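Local coordinates for 11S globulin seed storage protein (Amaranthus hypochondriacus, PDB 3QAC), which probably serves as a nutrient reservoir of the seed, a storage globulin built from two cupin domains in each subunit, at residues T20-T25 with L377-Q382; E36-N41 with V52-I57. All coordinates share one frame; numbering follows the deposited sequence.

Interaction 1. Residues T20-T25 with L377-Q382; sequences TALEPT and LVVVPQ
Leu22 and Leu377 form a single antiparallel bridge, a hydrogen-bonded pair in which Leu22 N donates to Leu377 O at 2.8 Å and Leu377 N returns a bond to Leu22 O at 3.1 Å. The first bond is close to straight, 169° at the hydrogen. Two residues along from the bridged pair, the chains have parted enough to admit a water, which donates to Thr20 O at 2.6 Å and accepts from Val379 N at 2.9 Å, continuing the pairing by proxy. The side chains of the bridged leucines cross obliquely. Leu377 holds CG between its backbone N and carbonyl carbon (chi1 62°), a rotamer that carries CD1 over to Leu22, where it rests 3.9 Å from Leu22 CB and nearly as close to Leu22 CD1. The same methyl of Leu22 reaches more loosely to Val379 CG2, at 4.5 Å. Val378 puts its CG2 near Thr20 O. Strand 377-380 is the outermost of its sheet within this chain, its other edge paired with strand 346-351, so the loop ahead of strand 26-30 lies along the margin of the C-terminal cupin domain. Phe45 and Glu44 of helix 43-48 pack on Leu22, while Leu372 of strand 366-373 touches both Ala21 and Val378.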
# COMPACT_ATOMS: atom_id res chain seq x y z
N THR A 20 -4.78 6.93 -26.45
CA THR A 20 -4.45 6.49 -27.78
C THR A 20 -4.66 4.99 -27.86
O THR A 20 -4.51 4.28 -26.86
CB THR A 20 -3.00 6.90 -28.11
OG1 THR A 20 -3.03 8.07 -28.93
CG2 THR A 20 -2.27 5.79 -28.82
N ALA A 21 -5.06 4.51 -29.03
CA ALA A 21 -5.02 3.09 -29.29
C ALA A 21 -3.54 2.75 -29.37
O ALA A 21 -2.84 3.22 -30.26
CB ALA A 21 -5.72 2.78 -30.59
N LEU A 22 -3.07 1.96 -28.41
CA LEU A 22 -1.66 1.65 -28.29
C LEU A 22 -1.28 0.29 -28.85
O LEU A 22 -1.97 -0.72 -28.65
CB LEU A 22 -1.21 1.75 -26.83
CG LEU A 22 -1.35 3.15 -26.23
CD1 LEU A 22 -1.23 3.13 -24.71
CD2 LEU A 22 -0.32 4.13 -26.88
N GLU A 23 -0.15 0.28 -29.54
CA GLU A 23 0.40 -0.94 -30.08
C GLU A 23 1.84 -1.05 -29.63
O GLU A 23 2.41 -0.07 -29.15
CB GLU A 23 0.28 -0.93 -31.60
CG GLU A 23 -1.12 -0.59 -32.06
CD GLU A 23 -1.25 -0.62 -33.56
OE1 GLU A 23 -0.55 -1.43 -34.20
OE2 GLU A 23 -2.05 0.17 -34.11
N PRO A 24 2.40 -2.26 -29.73
CA PRO A 24 3.79 -2.46 -29.30
C PRO A 24 4.68 -1.46 -30.03
O PRO A 24 4.43 -1.20 -31.21
CB PRO A 24 4.11 -3.88 -29.78
CG PRO A 24 2.81 -4.55 -29.94
CD PRO A 24 1.82 -3.47 -30.31
N THR A 25 5.67 -0.90 -29.35
CA THR A 25 6.63 -0.02 -30.01
C THR A 25 8.01 -0.66 -30.12
O THR A 25 8.88 -0.15 -30.81
CB THR A 25 6.73 1.34 -29.31
OG1 THR A 25 7.18 1.14 -27.97
CG2 THR A 25 5.37 2.04 -29.32
N LEU A 377 -4.64 -1.87 -27.59
CA LEU A 377 -5.23 -1.71 -26.28
C LEU A 377 -5.39 -0.25 -26.00
O LEU A 377 -4.68 0.57 -26.55
CB LEU A 377 -4.35 -2.36 -25.21
CG LEU A 377 -2.93 -1.78 -25.05
CD1 LEU A 377 -2.98 -0.49 -24.24
CD2 LEU A 377 -2.01 -2.81 -24.37
N VAL A 378 -6.35 0.08 -25.15
CA VAL A 378 -6.40 1.42 -24.61
C VAL A 378 -6.40 1.31 -23.10
O VAL A 378 -6.93 0.34 -22.53
CB VAL A 378 -7.63 2.19 -25.10
CG1 VAL A 378 -8.93 1.42 -24.77
CG2 VAL A 378 -7.64 3.60 -24.50
N VAL A 379 -5.82 2.30 -22.45
CA VAL A 379 -5.83 2.34 -21.01
C VAL A 379 -6.98 3.21 -20.58
O VAL A 379 -7.03 4.41 -20.89
CB VAL A 379 -4.54 2.94 -20.45
CG1 VAL A 379 -4.60 3.02 -18.92
CG2 VAL A 379 -3.35 2.14 -20.89
N VAL A 380 -7.91 2.60 -19.88
CA VAL A 380 -8.99 3.33 -19.24
C VAL A 380 -8.63 3.59 -17.79
O VAL A 380 -8.57 2.66 -17.00
CB VAL A 380 -10.30 2.54 -19.25
CG1 VAL A 380 -11.45 3.47 -18.87
CG2 VAL A 380 -10.54 1.86 -20.63
N PRO A 381 -8.36 4.85 -17.45
CA PRO A 381 -8.04 5.16 -16.05
C PRO A 381 -9.24 4.98 -15.13
O PRO A 381 -10.41 5.20 -15.51
CB PRO A 381 -7.62 6.64 -16.10
CG PRO A 381 -7.27 6.90 -17.58
CD PRO A 381 -8.24 6.02 -18.33
N GLN A 382 -8.94 4.56 -13.90
CA GLN A 382 -9.95 4.43 -12.86
C GLN A 382 -10.90 5.60 -12.92
O GLN A 382 -10.46 6.75 -12.98
CB GLN A 382 -9.30 4.41 -11.46
CG GLN A 382 -10.34 4.46 -10.33
CD GLN A 382 -9.73 4.66 -8.94
OE1 GLN A 382 -10.39 4.40 -7.93
NE2 GLN A 382 -8.47 5.11 -8.89
O HOH W 1 -4.52 4.09 -24.28

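Interaction 2. Residues E36-N41 with V52-I57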
# COMPACT_ATOMS: atom_id res chain seq x y z
N GLU A 36 6.61 -8.63 -28.08
CA GLU A 36 6.26 -7.27 -28.42
C GLU A 36 5.96 -6.46 -27.17
O GLU A 36 5.12 -6.85 -26.33
CB GLU A 36 5.07 -7.29 -29.35
CG GLU A 36 5.24 -8.29 -30.47
CD GLU A 36 4.01 -8.41 -31.33
OE1 GLU A 36 3.39 -9.48 -31.33
OE2 GLU A 36 3.67 -7.42 -32.01
N VAL A 37 6.64 -5.33 -27.04
CA VAL A 37 6.56 -4.53 -25.82
C VAL A 37 5.92 -3.18 -26.09
O VAL A 37 6.38 -2.41 -26.96
CB VAL A 37 7.95 -4.31 -25.21
CG1 VAL A 37 7.84 -3.53 -23.89
CG2 VAL A 37 8.66 -5.65 -25.02
N TRP A 38 4.83 -2.90 -25.37
CA TRP A 38 4.19 -1.61 -25.50
C TRP A 38 5.11 -0.59 -24.86
O TRP A 38 6.01 -0.96 -24.11
CB TRP A 38 2.81 -1.59 -24.88
CG TRP A 38 1.73 -2.09 -25.80
CD1 TRP A 38 0.77 -1.34 -26.42
CD2 TRP A 38 1.50 -3.44 -26.20
NE1 TRP A 38 -0.04 -2.14 -27.18
CE2 TRP A 38 0.39 -3.44 -27.06
CE3 TRP A 38 2.13 -4.66 -25.91
CZ2 TRP A 38 -0.11 -4.62 -27.64
CZ3 TRP A 38 1.63 -5.82 -26.48
CH2 TRP A 38 0.52 -5.79 -27.33
N ASP A 39 4.88 0.68 -25.15
CA ASP A 39 5.70 1.76 -24.62
C ASP A 39 5.21 2.15 -23.23
O ASP A 39 4.20 2.81 -23.08
CB ASP A 39 5.64 2.97 -25.58
CG ASP A 39 6.53 4.12 -25.13
OD1 ASP A 39 7.20 4.04 -24.08
OD2 ASP A 39 6.54 5.14 -25.85
N SER A 40 5.96 1.74 -22.22
CA SER A 40 5.59 2.02 -20.85
C SER A 40 5.72 3.49 -20.49
O SER A 40 5.29 3.89 -19.42
CB SER A 40 6.44 1.19 -19.88
OG SER A 40 6.28 -0.18 -20.16
N ASN A 41 6.32 4.28 -21.38
CA ASN A 41 6.45 5.72 -21.11
C ASN A 41 5.18 6.44 -21.48
O ASN A 41 4.94 7.53 -20.99
CB ASN A 41 7.61 6.35 -21.89
CG ASN A 41 8.95 6.01 -21.30
OD1 ASN A 41 9.20 6.26 -20.12
ND2 ASN A 41 9.83 5.45 -22.12
N VAL A 52 2.76 -3.66 -20.64
CA VAL A 52 2.12 -4.74 -21.32
C VAL A 52 3.10 -5.31 -22.33
O VAL A 52 3.81 -4.57 -23.04
CB VAL A 52 0.81 -4.28 -22.01
CG1 VAL A 52 0.17 -5.42 -22.78
CG2 VAL A 52 -0.17 -3.73 -20.98
N ILE A 53 3.19 -6.64 -22.34
CA ILE A 53 3.87 -7.35 -23.40
C ILE A 53 2.98 -8.42 -24.02
O ILE A 53 1.98 -8.86 -23.43
CB ILE A 53 5.15 -8.01 -22.92
CG1 ILE A 53 4.85 -9.04 -21.84
CG2 ILE A 53 6.13 -6.96 -22.43
CD1 ILE A 53 6.03 -9.98 -21.57
N ARG A 54 3.34 -8.83 -25.22
CA ARG A 54 2.68 -9.93 -25.87
C ARG A 54 3.77 -10.83 -26.39
O ARG A 54 4.69 -10.37 -27.06
CB ARG A 54 1.77 -9.44 -26.99
CG ARG A 54 1.26 -10.54 -27.90
CD ARG A 54 0.29 -10.00 -28.94
NE ARG A 54 0.92 -9.05 -29.84
CZ ARG A 54 0.32 -7.98 -30.34
NH1 ARG A 54 0.97 -7.15 -31.14
NH2 ARG A 54 -0.95 -7.72 -30.02
N ARG A 55 3.73 -12.10 -26.01
CA ARG A 55 4.73 -13.04 -26.48
C ARG A 55 4.06 -14.00 -27.41
O ARG A 55 2.97 -14.51 -27.11
CB ARG A 55 5.38 -13.81 -25.33
CG ARG A 55 6.03 -12.95 -24.26
CD ARG A 55 6.79 -13.83 -23.27
NE ARG A 55 7.34 -13.06 -22.16
CZ ARG A 55 8.45 -12.33 -22.22
NH1 ARG A 55 9.14 -12.23 -23.35
NH2 ARG A 55 8.87 -11.67 -21.14
N THR A 56 4.71 -14.22 -28.54
CA THR A 56 4.28 -15.21 -29.49
C THR A 56 5.35 -16.27 -29.50
O THR A 56 6.48 -16.03 -29.91
CB THR A 56 4.16 -14.58 -30.87
OG1 THR A 56 3.17 -13.55 -30.81
CG2 THR A 56 3.76 -15.62 -31.89
N ILE A 57 5.01 -17.43 -28.99
CA ILE A 57 5.94 -18.52 -28.91
C ILE A 57 5.57 -19.51 -29.99
O ILE A 57 4.48 -20.10 -29.97
CB ILE A 57 5.83 -19.25 -27.56
CG1 ILE A 57 5.94 -18.24 -26.41
CG2 ILE A 57 6.87 -20.35 -27.45
CD1 ILE A 57 5.76 -18.86 -25.05
O HOH W 2 4.27 -11.53 -29.70
O HOH W 3 3.93 -1.45 -21.74
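A beta ladder of the N-terminal cupin domain, strand 33-37 antiparallel to strand 51-57, carries on one face a salt bridge between Glu36 and Arg54. Their backbones form a hydrogen-bonded pair, Glu36 N to Arg54 O at 2.8 Å and Arg54 N to Glu36 O at 2.9 Å. Above it Arg54 grips the carboxylate side-on: NE donates to Glu36 OE1 at 2.9 Å and NH1 to Glu36 OE2 at 2.8 Å. The arginine chain bends at chi3 (63°), which brings NE and NH1 round to the acid. Both oxygens are met from above the carboxylate plane, the two flat groups being turned 53° apart. A water placed to donate to Glu36 OE1 also hydrogen-bonds Thr56 OG1. Trp38 CH2 lies over a face of the guanidinium, 3.7 Å from Arg54 CZ, while Arg54 NH2 sits at the indole edge and bonds Tyr349 OH. An alanine in place of Arg54 would probably leave the Glu36 carboxylate without its countercharge and open a gap beside the rim of the Trp38 ring. Val52 CG1 makes a CH-pi contact over the six-membered ring, 4.2 Å from its centroid, and Trp38 N donates to Val52 O. On the opposite face Val37 CG2 and Ile53 CG2 pack side by side at 3.9 Å. Backbone pairs alternating between hydrogen-bonded and non-hydrogen-bonded, with successive residues on opposite faces, are typical of antiparallel sheets such as those of the cupin beta barrel.

In the fold
Interaction 2 is nested along the chain inside the loop that interaction 1 closes, and their centres are about 12 Å apart. The indole of Trp38 is the joint. Its NE1 lies 2.8 Å from Leu22 O, probably hydrogen-bonded, so the carbonyl that accepts from Leu377 N in interaction 1 also meets the ring packed against Val52 and Arg54 in interaction 2. A second, probable backbone hydrogen bond runs from Thr25 N to Val37 O, 2.9 Å apart, where the loop enters strand 26-30. Leu377 touches Trp38 and Val52 as well. Together the two contacts tie a sheet of the N-terminal cupin domain to the edge of the C-terminal one.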